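Local atomic coordinates of monosaccharide-transporting ATPase (Actinobacillus succinogenes, PDB entry 5DTE), a protein that binds D-allose and probably serves as the periplasmic solute-binding component of an ABC sugar transporter. Residues 259-269 / 300-311; 111-119 / 129-137. One frame throughout, in Å; residues are numbered along the deposited sequence.

Contact 1: residues 259-269 / 300-311; sequences VKQGKMQNTID and PVVVDKEQSKNY
The phenol ring of Tyr-311 meets Asp-269 at its edge: OH donates to the carboxylate, Tyr-311 OH to Asp-269 OD2 measuring 2.8 Å, on the lone pair turned away from OD1. OD2 lies in the ring plane near CE1, while the carboxylate is turned 74° from the ring. Gln-307 OE1 is also in the ring plane, but on the CE2 side, and the Tyr-311 side chain touches Ile-256 of helix 253-261. The other carboxylate oxygen, Asp-269 OD1, accepts from Leu-271 N.

Next to this pair, strands 267-269 and 301-303 form a short antiparallel sheet. Thr-267 and Val-303 are a hydrogen-bonded pair, with Val-303 N to Thr-267 O at 3.0 Å, as are Asp-269 and Val-301, with Val-301 N to Asp-269 O at 3.0 Å. Between them, the non-hydrogen-bonded pair Ile-268 and Val-302 puts its side chains on the face opposite Thr-267 and Val-303. With CG1 beside its backbone N (chi1 -73°), Ile-268 brings CD1 to 3.6 Å from Val-302 CG2, and its CG2 branch lies alongside Pro-300 CB.

Toward the helix end, Val-259 CG1 rests 3.6 Å from Val-303 O. Lys-305, bent at chi2, reaches the last turn, and its NZ donates to Lys-260 O at 2.7 Å. Lys-260 NZ forms a salt bridge with Tyr-311 OXT of the C-terminal carboxylate, though the modelled separation is too short to take literally.

The chain terminus is probably held by charge at its carboxylate, and by the phenol bond at its ring; Asp-269, gripped through both oxygens, probably remains ionised.

Contact 2: residues 111-119 / 129-137; sequences PIIDLDVRL and LKFNYVGVD. With ALL (beta-D-allopyranose), chain E.
Among the aromatic contacts, Arg-118 CB stands over one face of the Tyr-133 ring (CH-pi, 3.9 Å from the ring centroid); Gly-135 N lies over the opposite face. The extended arginine then carries its guanidinium past the ring, so that Phe-131 CZ sits over a guanidinium face, the two planes 34° apart. Leu-119 CB makes an off-centre CH-pi contact with Phe-131.

Among the backbone bonds, Asp-114 N meets Asn-132 O at 2.8 Å and Val-134 N meets Asp-114 O at 3.0 Å. They pair parallel strands 112-115 and 132-135, which with helix 121-126 form a beta-alpha-beta unit of the periplasmic binding protein fold. On the face away from the rings, Ile-113 CG2 packs against Val-134 CG2.

Side-chain hydrogen bonds brace the loop after strand 112-115. Tyr-133, its ring carried anti to the backbone N (chi1 171°), donates through OH to Asp-116 O at 2.7 Å from above the carbonyl plane; Asn-170 also binds that oxygen. Asp-114 OD2 accepts from Leu-119 N and lies at the edge of the Phe-131 ring. In the sugar pocket, the Asp-116 carboxylate spans two hydroxyls, OD1 taking allose O2 at 3.1 Å and OD2 taking O1 at 2.9 Å.

In the fold
Both segments of contact 2 precede those of contact 1 in the chain, and the contacts lie on opposite sides of its centre. Their centres are 28 Å apart; the nearest atoms come to about 4 Å without touching. Contact 2 belongs to the six-stranded parallel sheet, whereas contact 1 is a separate two-stranded antiparallel sheet beside helix 253-261. Helix 272-287, which touches Val-134, and strand 295-297, which borders strand 132-135, both lie in the chain between the two segments of contact 1. Strands 267-269 and 301-303 therefore pair where the chain passes into and out of the larger sheet's region, consistent with the interdomain connections of periplasmic binding proteins, while residues 111-119 supply sugar-binding groups directly.

Contact 1: residues 259-269 / 300-311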
loop_
_atom_site.group_PDB
_atom_site.type_symbol
_atom_site.label_atom_id
_atom_site.label_comp_id
_atom_site.label_asym_id
_atom_site.label_seq_id
_atom_site.Cartn_x
_atom_site.Cartn_y
_atom_site.Cartn_z
ATOM N N VAL A 259 -14.151 -4.703 -10.296
ATOM C CA VAL A 259 -15.187 -4.704 -9.274
ATOM C C VAL A 259 -16.542 -4.372 -9.879
ATOM O O VAL A 259 -17.542 -5.003 -9.540
ATOM C CB VAL A 259 -14.868 -3.711 -8.153
ATOM C CG1 VAL A 259 -16.073 -3.500 -7.281
ATOM C CG2 VAL A 259 -13.672 -4.207 -7.345
ATOM N N LYS A 260 -16.564 -3.398 -10.787
ATOM C CA LYS A 260 -17.792 -3.052 -11.499
ATOM C C LYS A 260 -18.333 -4.239 -12.282
ATOM O O LYS A 260 -19.516 -4.556 -12.195
ATOM C CB LYS A 260 -17.566 -1.884 -12.454
ATOM C CG LYS A 260 -18.003 -0.543 -11.927
ATOM C CD LYS A 260 -17.399 0.554 -12.753
ATOM C CE LYS A 260 -17.061 1.733 -11.897
ATOM N NZ LYS A 260 -16.326 2.763 -12.692
ATOM N N GLN A 261 -17.461 -4.894 -13.043
ATOM C CA GLN A 261 -17.873 -5.995 -13.906
ATOM C C GLN A 261 -18.232 -7.265 -13.119
ATOM O O GLN A 261 -18.878 -8.176 -13.650
ATOM C CB GLN A 261 -16.779 -6.318 -14.921
ATOM C CG GLN A 261 -16.177 -5.115 -15.638
ATOM C CD GLN A 261 -14.959 -5.504 -16.478
ATOM O OE1 GLN A 261 -14.018 -4.720 -16.637
ATOM N NE2 GLN A 261 -14.979 -6.724 -17.022
ATOM N N GLY A 262 -17.819 -7.319 -11.856
ATOM C CA GLY A 262 -18.045 -8.491 -11.025
ATOM C C GLY A 262 -16.860 -9.449 -10.998
ATOM O O GLY A 262 -16.869 -10.432 -10.255
ATOM N N LYS A 263 -15.837 -9.169 -11.807
ATOM C CA LYS A 263 -14.635 -10.003 -11.853
ATOM C C LYS A 263 -13.938 -10.041 -10.479
ATOM O O LYS A 263 -13.253 -11.017 -10.141
ATOM C CB LYS A 263 -13.665 -9.492 -12.921
ATOM C CG LYS A 263 -14.149 -9.602 -14.368
ATOM C CD LYS A 263 -12.982 -9.441 -15.368
ATOM C CE LYS A 263 -13.427 -9.539 -16.827
ATOM N NZ LYS A 263 -14.075 -10.840 -17.203
ATOM N N MET A 264 -14.121 -8.971 -9.700
ATOM C CA MET A 264 -13.635 -8.893 -8.320
ATOM C C MET A 264 -14.747 -8.629 -7.311
ATOM O O MET A 264 -15.772 -8.035 -7.633
ATOM C CB MET A 264 -12.586 -7.797 -8.174
ATOM C CG MET A 264 -11.207 -8.158 -8.678
ATOM S SD MET A 264 -10.058 -7.084 -7.822
ATOM C CE MET A 264 -8.878 -6.825 -9.125
ATOM N N GLN A 265 -14.529 -9.067 -6.076
ATOM C CA GLN A 265 -15.483 -8.840 -5.009
ATOM C C GLN A 265 -15.318 -7.445 -4.438
ATOM O O GLN A 265 -16.270 -6.668 -4.375
ATOM C CB GLN A 265 -15.311 -9.868 -3.906
ATOM C CG GLN A 265 -16.023 -9.472 -2.631
ATOM C CD GLN A 265 -17.523 -9.409 -2.814
ATOM O OE1 GLN A 265 -18.100 -10.158 -3.615
ATOM N NE2 GLN A 265 -18.168 -8.515 -2.071
ATOM N N ASN A 266 -14.095 -7.135 -4.027
ATOM C CA ASN A 266 -13.777 -5.824 -3.499
ATOM C C ASN A 266 -12.303 -5.505 -3.606
ATOM O O ASN A 266 -11.476 -6.396 -3.789
ATOM C CB ASN A 266 -14.197 -5.733 -2.040
ATOM C CG ASN A 266 -13.237 -6.453 -1.123
ATOM O OD1 ASN A 266 -12.234 -5.882 -0.673
ATOM N ND2 ASN A 266 -13.531 -7.714 -0.841
ATOM N N THR A 267 -11.987 -4.221 -3.477
ATOM C CA THR A 267 -10.625 -3.757 -3.215
ATOM C C THR A 267 -10.776 -2.672 -2.184
ATOM O O THR A 267 -11.895 -2.212 -1.961
ATOM C CB THR A 267 -9.931 -3.219 -4.470
ATOM O OG1 THR A 267 -8.525 -3.100 -4.228
ATOM C CG2 THR A 267 -10.485 -1.868 -4.845
ATOM N N ILE A 268 -9.684 -2.281 -1.528
ATOM C CA ILE A 268 -9.733 -1.172 -0.561
ATOM C C ILE A 268 -9.095 0.062 -1.177
ATOM O O ILE A 268 -7.906 0.033 -1.495
ATOM C CB ILE A 268 -9.007 -1.504 0.763
ATOM C CG1 ILE A 268 -9.804 -2.502 1.612
ATOM C CG2 ILE A 268 -8.750 -0.234 1.575
ATOM C CD1 ILE A 268 -10.860 -1.862 2.531
ATOM N N ASP A 269 -9.884 1.122 -1.383
ATOM C CA ASP A 269 -9.326 2.373 -1.870
ATOM C C ASP A 269 -8.592 3.026 -0.719
ATOM O O ASP A 269 -9.177 3.413 0.295
ATOM C CB ASP A 269 -10.389 3.319 -2.447
ATOM C CG ASP A 269 -9.766 4.541 -3.165
ATOM O OD1 ASP A 269 -8.538 4.534 -3.421
ATOM O OD2 ASP A 269 -10.506 5.500 -3.488
ATOM N N PRO A 300 -9.892 4.607 4.681
ATOM C CA PRO A 300 -10.040 3.826 3.447
ATOM C C PRO A 300 -11.495 3.569 3.094
ATOM O O PRO A 300 -12.345 3.634 3.974
ATOM C CB PRO A 300 -9.327 2.516 3.782
ATOM C CG PRO A 300 -9.476 2.398 5.261
ATOM C CD PRO A 300 -9.352 3.790 5.780
ATOM N N VAL A 301 -11.772 3.286 1.826
ATOM C CA VAL A 301 -13.119 2.930 1.401
ATOM C C VAL A 301 -13.120 1.473 0.992
ATOM O O VAL A 301 -12.193 1.028 0.325
ATOM C CB VAL A 301 -13.619 3.777 0.203
ATOM C CG1 VAL A 301 -15.117 3.727 0.121
ATOM C CG2 VAL A 301 -13.148 5.215 0.310
ATOM N N VAL A 302 -14.155 0.733 1.399
ATOM C CA VAL A 302 -14.407 -0.625 0.896
ATOM C C VAL A 302 -15.194 -0.590 -0.414
ATOM O O VAL A 302 -16.376 -0.259 -0.414
ATOM C CB VAL A 302 -15.188 -1.475 1.903
ATOM C CG1 VAL A 302 -15.431 -2.840 1.325
ATOM C CG2 VAL A 302 -14.421 -1.596 3.199
ATOM N N VAL A 303 -14.541 -0.926 -1.526
ATOM C CA VAL A 303 -15.138 -0.747 -2.847
ATOM C C VAL A 303 -15.684 -2.046 -3.444
ATOM O O VAL A 303 -14.943 -2.877 -3.971
ATOM C CB VAL A 303 -14.135 -0.139 -3.828
ATOM C CG1 VAL A 303 -14.780 0.045 -5.178
ATOM C CG2 VAL A 303 -13.671 1.165 -3.320
ATOM N N ASP A 304 -16.995 -2.204 -3.354
ATOM C CA ASP A 304 -17.676 -3.362 -3.895
ATOM C C ASP A 304 -18.760 -2.850 -4.824
ATOM O O ASP A 304 -18.959 -1.638 -4.917
ATOM C CB ASP A 304 -18.251 -4.244 -2.782
ATOM C CG ASP A 304 -19.164 -3.480 -1.819
ATOM O OD1 ASP A 304 -19.509 -2.310 -2.111
ATOM O OD2 ASP A 304 -19.550 -4.061 -0.769
ATOM N N LYS A 305 -19.469 -3.761 -5.484
ATOM C CA LYS A 305 -20.308 -3.408 -6.631
ATOM C C LYS A 305 -21.323 -2.268 -6.381
ATOM O O LYS A 305 -21.662 -1.534 -7.309
ATOM C CB LYS A 305 -21.026 -4.668 -7.138
ATOM C CG LYS A 305 -21.986 -4.456 -8.285
ATOM C CD LYS A 305 -21.283 -4.035 -9.572
ATOM C CE LYS A 305 -22.312 -3.567 -10.618
ATOM N NZ LYS A 305 -21.733 -3.056 -11.901
ATOM N N GLU A 306 -21.793 -2.074 -5.152
ATOM C CA GLU A 306 -22.755 -0.981 -4.951
ATOM C C GLU A 306 -22.066 0.344 -4.600
ATOM O O GLU A 306 -22.619 1.423 -4.836
ATOM C CB GLU A 306 -23.811 -1.341 -3.888
ATOM C CG GLU A 306 -25.250 -0.975 -4.348
ATOM C CD GLU A 306 -26.357 -1.789 -3.678
ATOM O OE1 GLU A 306 -26.225 -2.121 -2.480
ATOM O OE2 GLU A 306 -27.368 -2.097 -4.354
ATOM N N GLN A 307 -20.859 0.260 -4.052
ATOM C CA GLN A 307 -20.037 1.444 -3.817
ATOM C C GLN A 307 -19.268 1.720 -5.102
ATOM O O GLN A 307 -18.699 2.795 -5.309
ATOM C CB GLN A 307 -19.097 1.217 -2.627
ATOM C CG GLN A 307 -18.009 2.270 -2.416
ATOM C CD GLN A 307 -18.530 3.567 -1.821
ATOM O OE1 GLN A 307 -18.141 4.656 -2.247
ATOM N NE2 GLN A 307 -19.395 3.458 -0.817
ATOM N N SER A 308 -19.271 0.725 -5.979
ATOM C CA SER A 308 -18.632 0.854 -7.275
ATOM C C SER A 308 -19.366 1.890 -8.123
ATOM O O SER A 308 -18.807 2.473 -9.059
ATOM C CB SER A 308 -18.614 -0.495 -7.978
ATOM O OG SER A 308 -17.689 -0.483 -9.042
ATOM N N LYS A 309 -20.631 2.109 -7.771
ATOM C CA LYS A 309 -21.515 3.009 -8.493
ATOM C C LYS A 309 -20.972 4.428 -8.428
ATOM O O LYS A 309 -21.258 5.242 -9.312
ATOM C CB LYS A 309 -22.939 2.916 -7.929
ATOM C CG LYS A 309 -23.458 1.467 -7.901
ATOM C CD LYS A 309 -24.977 1.345 -7.855
ATOM C CE LYS A 309 -25.413 -0.048 -8.338
ATOM N NZ LYS A 309 -26.887 -0.310 -8.235
ATOM N N ASN A 310 -20.145 4.684 -7.405
ATOM C CA ASN A 310 -19.529 5.990 -7.149
ATOM C C ASN A 310 -18.169 6.202 -7.819
ATOM O O ASN A 310 -17.690 7.335 -7.942
ATOM C CB ASN A 310 -19.385 6.202 -5.637
ATOM C CG ASN A 310 -20.709 6.035 -4.891
ATOM O OD1 ASN A 310 -21.580 5.280 -5.316
ATOM N ND2 ASN A 310 -20.869 6.754 -3.789
ATOM N N TYR A 311 -17.549 5.108 -8.253
ATOM C CA TYR A 311 -16.235 5.157 -8.888
ATOM C C TYR A 311 -16.332 5.034 -10.420
ATOM O O TYR A 311 -17.193 5.637 -11.077
ATOM C CB TYR A 311 -15.333 4.049 -8.318
ATOM C CG TYR A 311 -14.791 4.336 -6.932
ATOM C CD1 TYR A 311 -13.465 4.697 -6.746
ATOM C CD2 TYR A 311 -15.608 4.263 -5.812
ATOM C CE1 TYR A 311 -12.959 4.976 -5.478
ATOM C CE2 TYR A 311 -15.116 4.542 -4.542
ATOM C CZ TYR A 311 -13.788 4.898 -4.378
ATOM O OH TYR A 311 -13.285 5.176 -3.122
ATOM O OXT TYR A 311 -15.538 4.327 -11.051
#

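Contact 2: residues 111-119 / 129-137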
loop_
_atom_site.group_PDB
_atom_site.type_symbol
_atom_site.label_atom_id
_atom_site.label_comp_id
_atom_site.label_asym_id
_atom_site.label_seq_id
_atom_site.Cartn_x
_atom_site.Cartn_y
_atom_site.Cartn_z
ATOM N N PRO A 111 12.368 19.570 7.305
ATOM C CA PRO A 111 11.202 18.735 7.611
ATOM C C PRO A 111 11.085 17.541 6.662
ATOM O O PRO A 111 11.502 17.616 5.505
ATOM C CB PRO A 111 10.017 19.689 7.434
ATOM C CG PRO A 111 10.603 21.061 7.185
ATOM C CD PRO A 111 12.070 20.999 7.462
ATOM N N ILE A 112 10.516 16.446 7.150
ATOM C CA ILE A 112 10.518 15.225 6.384
ATOM C C ILE A 112 9.346 14.333 6.782
ATOM O O ILE A 112 9.131 14.041 7.955
ATOM C CB ILE A 112 11.871 14.483 6.562
ATOM C CG1 ILE A 112 11.906 13.200 5.732
ATOM C CG2 ILE A 112 12.162 14.182 8.027
ATOM C CD1 ILE A 112 13.288 12.577 5.636
ATOM N N ILE A 113 8.584 13.918 5.783
ATOM C CA ILE A 113 7.365 13.141 5.983
ATOM C C ILE A 113 7.547 11.697 5.557
ATOM O O ILE A 113 7.866 11.411 4.408
ATOM C CB ILE A 113 6.157 13.721 5.180
ATOM C CG1 ILE A 113 5.895 15.178 5.560
ATOM C CG2 ILE A 113 4.919 12.885 5.411
ATOM C CD1 ILE A 113 6.092 15.472 7.056
ATOM N N ASP A 114 7.319 10.785 6.486
ATOM C CA ASP A 114 7.368 9.371 6.181
ATOM C C ASP A 114 6.005 8.927 5.600
ATOM O O ASP A 114 5.017 8.799 6.326
ATOM C CB ASP A 114 7.760 8.605 7.451
ATOM C CG ASP A 114 7.440 7.127 7.381
ATOM O OD1 ASP A 114 7.576 6.548 6.287
ATOM O OD2 ASP A 114 7.047 6.548 8.425
ATOM N N LEU A 115 5.961 8.714 4.284
ATOM C CA LEU A 115 4.727 8.319 3.587
ATOM C C LEU A 115 4.657 6.808 3.360
ATOM O O LEU A 115 5.688 6.165 3.216
ATOM C CB LEU A 115 4.619 9.057 2.240
ATOM C CG LEU A 115 3.447 8.820 1.276
ATOM C CD1 LEU A 115 2.134 9.300 1.878
ATOM C CD2 LEU A 115 3.686 9.528 -0.054
ATOM N N ASP A 116 3.437 6.265 3.356
ATOM C CA ASP A 116 3.112 4.857 3.018
ATOM C C ASP A 116 3.616 3.773 3.983
ATOM O O ASP A 116 2.828 3.184 4.732
ATOM C CB ASP A 116 3.618 4.501 1.608
ATOM C CG ASP A 116 3.124 3.129 1.132
ATOM O OD1 ASP A 116 1.937 2.795 1.369
ATOM O OD2 ASP A 116 3.924 2.383 0.523
ATOM N N VAL A 117 4.911 3.478 3.916
ATOM C CA VAL A 117 5.520 2.441 4.741
ATOM C C VAL A 117 6.033 3.059 6.041
ATOM O O VAL A 117 6.771 4.038 6.020
ATOM C CB VAL A 117 6.654 1.731 3.976
ATOM C CG1 VAL A 117 7.462 0.829 4.901
ATOM C CG2 VAL A 117 6.085 0.940 2.777
ATOM N N ARG A 118 5.611 2.508 7.177
ATOM C CA ARG A 118 5.892 3.145 8.464
ATOM C C ARG A 118 7.183 2.642 9.088
ATOM O O ARG A 118 7.398 1.418 9.207
ATOM C CB ARG A 118 4.735 2.933 9.436
ATOM C CG ARG A 118 4.833 3.777 10.703
ATOM C CD ARG A 118 3.610 3.579 11.614
ATOM N NE ARG A 118 3.925 3.794 13.026
ATOM C CZ ARG A 118 4.027 4.990 13.600
ATOM N NH1 ARG A 118 4.331 5.088 14.890
ATOM N NH2 ARG A 118 3.834 6.092 12.886
ATOM N N LEU A 119 8.032 3.599 9.482
ATOM C CA LEU A 119 9.298 3.309 10.164
ATOM C C LEU A 119 9.068 2.607 11.522
ATOM O O LEU A 119 8.069 2.851 12.200
ATOM C CB LEU A 119 10.119 4.592 10.373
ATOM C CG LEU A 119 10.579 5.501 9.219
ATOM C CD1 LEU A 119 11.509 6.587 9.744
ATOM C CD2 LEU A 119 11.251 4.747 8.092
ATOM N N LEU A 129 14.749 9.656 17.791
ATOM C CA LEU A 129 14.153 10.219 16.590
ATOM C C LEU A 129 12.664 10.528 16.718
ATOM O O LEU A 129 11.867 9.661 17.074
ATOM C CB LEU A 129 14.361 9.265 15.421
ATOM C CG LEU A 129 13.776 9.753 14.100
ATOM C CD1 LEU A 129 14.596 10.925 13.571
ATOM C CD2 LEU A 129 13.723 8.611 13.091
ATOM N N LYS A 130 12.298 11.773 16.425
ATOM C CA LYS A 130 10.902 12.144 16.246
ATOM C C LYS A 130 10.613 12.205 14.751
ATOM O O LYS A 130 11.292 12.930 14.013
ATOM C CB LYS A 130 10.589 13.486 16.901
ATOM C CG LYS A 130 11.070 13.639 18.339
ATOM C CD LYS A 130 10.795 12.424 19.215
ATOM C CE LYS A 130 11.390 12.632 20.606
ATOM N NZ LYS A 130 11.400 11.404 21.451
ATOM N N PHE A 131 9.628 11.434 14.300
ATOM C CA PHE A 131 9.304 11.398 12.881
ATOM C C PHE A 131 7.803 11.385 12.664
ATOM O O PHE A 131 7.043 11.004 13.548
ATOM C CB PHE A 131 9.939 10.182 12.224
ATOM C CG PHE A 131 9.201 8.899 12.480
ATOM C CD1 PHE A 131 8.412 8.324 11.492
ATOM C CD2 PHE A 131 9.294 8.263 13.703
ATOM C CE1 PHE A 131 7.725 7.132 11.724
ATOM C CE2 PHE A 131 8.617 7.076 13.935
ATOM C CZ PHE A 131 7.829 6.509 12.943
ATOM N N ASN A 132 7.375 11.793 11.478
ATOM C CA ASN A 132 5.955 11.981 11.216
ATOM C C ASN A 132 5.482 11.134 10.041
ATOM O O ASN A 132 6.035 11.244 8.950
ATOM C CB ASN A 132 5.679 13.461 10.956
ATOM C CG ASN A 132 6.282 14.364 12.023
ATOM O OD1 ASN A 132 5.661 14.627 13.057
ATOM N ND2 ASN A 132 7.505 14.838 11.779
ATOM N N TYR A 133 4.467 10.293 10.262
ATOM C CA TYR A 133 3.954 9.382 9.221
ATOM C C TYR A 133 2.613 9.839 8.665
ATOM O O TYR A 133 1.853 10.549 9.332
ATOM C CB TYR A 133 3.840 7.948 9.777
ATOM C CG TYR A 133 3.122 6.874 8.922
ATOM C CD1 TYR A 133 3.753 6.252 7.839
ATOM C CD2 TYR A 133 1.834 6.435 9.259
ATOM C CE1 TYR A 133 3.104 5.254 7.095
ATOM C CE2 TYR A 133 1.186 5.450 8.529
ATOM C CZ TYR A 133 1.815 4.853 7.447
ATOM O OH TYR A 133 1.133 3.863 6.730
ATOM N N VAL A 134 2.350 9.441 7.423
ATOM C CA VAL A 134 1.038 9.582 6.795
ATOM C C VAL A 134 0.730 8.314 5.999
ATOM O O VAL A 134 1.511 7.957 5.113
ATOM C CB VAL A 134 0.976 10.798 5.848
ATOM C CG1 VAL A 134 -0.331 10.793 5.039
ATOM C CG2 VAL A 134 1.130 12.078 6.619
ATOM N N GLY A 135 -0.385 7.639 6.311
ATOM C CA GLY A 135 -0.796 6.459 5.551
ATOM C C GLY A 135 -2.212 5.960 5.769
ATOM O O GLY A 135 -3.174 6.725 5.680
ATOM N N VAL A 136 -2.326 4.657 6.008
ATOM C CA VAL A 136 -3.564 4.012 6.460
ATOM C C VAL A 136 -3.252 2.884 7.458
ATOM O O VAL A 136 -2.113 2.421 7.561
ATOM C CB VAL A 136 -4.419 3.407 5.296
ATOM C CG1 VAL A 136 -5.177 4.490 4.556
ATOM C CG2 VAL A 136 -3.584 2.552 4.344
ATOM N N ASP A 137 -4.264 2.470 8.214
ATOM C CA ASP A 137 -4.166 1.254 9.007
ATOM C C ASP A 137 -4.293 0.082 8.047
ATOM O O ASP A 137 -5.387 -0.218 7.577
ATOM C CB ASP A 137 -5.258 1.213 10.083
ATOM C CG ASP A 137 -4.850 0.416 11.306
ATOM O OD1 ASP A 137 -4.217 -0.640 11.141
ATOM O OD2 ASP A 137 -5.152 0.854 12.437
HETATM C C1 ALL E . 2.451 -0.881 -0.468
HETATM C C2 ALL E . 1.407 0.158 -0.830
HETATM C C3 ALL E . 0.610 -0.231 -2.019
HETATM C C4 ALL E . 1.461 -0.724 -3.147
HETATM C C5 ALL E . 2.302 -1.880 -2.633
HETATM C C6 ALL E . 3.059 -2.600 -3.702
HETATM O O1 ALL E . 3.325 -0.403 0.479
HETATM O O2 ALL E . 0.507 0.284 0.292
HETATM O O3 ALL E . -0.295 -1.315 -1.640
HETATM O O4 ALL E . 0.635 -1.149 -4.241
HETATM O O5 ALL E . 3.233 -1.328 -1.658
HETATM O O6 ALL E . 4.123 -1.786 -4.148
#